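Local coordinates for intracellular protein transport protein USO1 (Saccharomyces cerevisiae S288c, PDB 6LSU) that is required for protein transport from the endoplasmic reticulum to the Golgi complex, acting as a homodimeric membrane tether of which this chain is the globular head, at residues A[128-132]-A[133-137]. Numbering follows the deposited sequence.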
# COMPACT_ATOMS: atom_id res chain seq x y z
N GLU A 128 27.10 -10.03 0.69
CA GLU A 128 26.18 -11.16 1.03
C GLU A 128 26.46 -11.60 2.48
O GLU A 128 25.45 -11.96 3.16
CB GLU A 128 26.25 -12.29 -0.02
CG GLU A 128 27.62 -12.90 -0.28
CD GLU A 128 27.64 -13.96 -1.37
OE1 GLU A 128 28.24 -13.70 -2.44
OE2 GLU A 128 27.06 -15.05 -1.16
N GLN A 129 27.73 -11.54 2.93
CA GLN A 129 28.22 -11.94 4.29
C GLN A 129 28.22 -13.46 4.44
O GLN A 129 29.18 -13.97 4.97
CB GLN A 129 27.33 -11.39 5.40
CG GLN A 129 27.30 -9.89 5.49
CD GLN A 129 28.48 -9.44 6.30
OE1 GLN A 129 28.34 -8.92 7.40
NE2 GLN A 129 29.67 -9.69 5.77
N VAL A 130 27.14 -14.14 4.06
CA VAL A 130 27.10 -15.63 4.10
C VAL A 130 28.09 -16.14 3.03
O VAL A 130 28.00 -15.68 1.87
CB VAL A 130 25.69 -16.22 3.94
CG1 VAL A 130 24.60 -15.25 4.36
CG2 VAL A 130 25.41 -16.74 2.54
N ASP A 131 28.98 -17.04 3.46
CA ASP A 131 30.05 -17.78 2.73
C ASP A 131 29.61 -19.17 2.30
O ASP A 131 28.51 -19.65 2.72
CB ASP A 131 31.13 -18.19 3.72
CG ASP A 131 32.21 -17.18 3.92
OD1 ASP A 131 32.43 -16.36 3.04
OD2 ASP A 131 32.83 -17.25 4.93
N GLN A 132 30.52 -19.87 1.63
CA GLN A 132 30.45 -21.33 1.39
C GLN A 132 30.62 -22.02 2.75
O GLN A 132 30.02 -23.10 2.94
CB GLN A 132 31.54 -21.77 0.42
CG GLN A 132 32.36 -20.62 -0.15
CD GLN A 132 33.42 -21.15 -1.08
OE1 GLN A 132 33.12 -21.91 -1.98
NE2 GLN A 132 34.66 -20.74 -0.86
N PHE A 133 31.42 -21.41 3.62
CA PHE A 133 31.65 -21.82 5.04
C PHE A 133 30.39 -21.72 5.90
O PHE A 133 30.10 -22.69 6.63
CB PHE A 133 32.85 -21.06 5.59
CG PHE A 133 34.10 -21.38 4.82
CD1 PHE A 133 34.72 -22.61 4.95
CD2 PHE A 133 34.60 -20.47 3.90
CE1 PHE A 133 35.85 -22.91 4.19
CE2 PHE A 133 35.73 -20.78 3.15
CZ PHE A 133 36.36 -21.99 3.32
N SER A 134 29.66 -20.60 5.80
CA SER A 134 28.31 -20.45 6.40
C SER A 134 27.50 -21.68 5.96
O SER A 134 27.05 -22.45 6.84
CB SER A 134 27.65 -19.12 6.01
OG SER A 134 28.60 -18.06 6.01
N LEU A 135 27.39 -21.89 4.64
CA LEU A 135 26.46 -22.89 4.03
C LEU A 135 26.90 -24.31 4.41
O LEU A 135 26.02 -25.16 4.71
CB LEU A 135 26.44 -22.69 2.52
CG LEU A 135 25.92 -21.32 2.07
CD1 LEU A 135 25.75 -21.27 0.57
CD2 LEU A 135 24.62 -20.96 2.77
N TRP A 136 28.22 -24.52 4.51
CA TRP A 136 28.81 -25.73 5.10
C TRP A 136 28.19 -25.97 6.49
O TRP A 136 27.65 -27.07 6.70
CB TRP A 136 30.34 -25.57 5.15
CG TRP A 136 31.08 -26.80 5.54
CD1 TRP A 136 30.61 -27.86 6.26
CD2 TRP A 136 32.46 -27.09 5.27
NE1 TRP A 136 31.58 -28.80 6.42
CE2 TRP A 136 32.73 -28.36 5.83
CE3 TRP A 136 33.47 -26.42 4.57
CZ2 TRP A 136 33.96 -28.97 5.72
CZ3 TRP A 136 34.71 -27.02 4.48
CH2 TRP A 136 34.94 -28.28 5.06
N ILE A 137 28.27 -25.00 7.40
CA ILE A 137 27.71 -25.11 8.78
C ILE A 137 26.18 -25.28 8.70
O ILE A 137 25.57 -26.07 9.43
CB ILE A 137 28.06 -23.88 9.64
CG1 ILE A 137 29.58 -23.79 9.86
CG2 ILE A 137 27.27 -23.96 10.94
CD1 ILE A 137 30.05 -22.53 10.52
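The first turn of helix 132-143 closes on Asp131 and Gln132 through two i to i+4 backbone bonds: Leu135 N reaches Asp131 O at 3.2 Å, and Trp136 N meets Gln132 O at 2.8 Å. Asp131 occupies the N-cap position, yet its carboxylate makes no capping bond. The side chain that ties this turn back to the incoming loop is Ser134, at N3. With its OG lying beside its own backbone N (chi1 -40°), the hydroxyl receives the N-H of Asp131 at 2.8 Å from N to OG, in a nearly straight bond (164°). This is one half of a capping box; the reciprocal bond from the Asp131 side chain is not made. The same OG is hydrogen-bonded to Phe92 O, so two bonds grip this buried oxygen, joining the helix start to the chain just after helix 78-91. With an alanine here in place of Ser134, the Asp131 N-H and Phe92 O would probably each lose this partner, and the loop could shift against the first helical turn. The Asp131 carboxylate turns to Phe133: OD2 lies at the ring edge, near its plane, 3.8 Å from CD2, with the two planes 80° apart. That oxygen also forms a salt bridge with Arg56, which Phe133 touches too. Gln132 runs alongside Phe133, its amide steeply inclined to the ring. The Leu135 side chain lies beside Asp131 O, while CD2 of Leu135 makes a looser apolar contact with Val130 CG2 at 4.3 Å. This is the opening turn of the second ARM repeat: Phe133 and Ser134 rest on helix 56-73, Ile137 touches Ile88 and Leu91 of helix 78-91, and Val130 lies against Trp105 of helix 103-112.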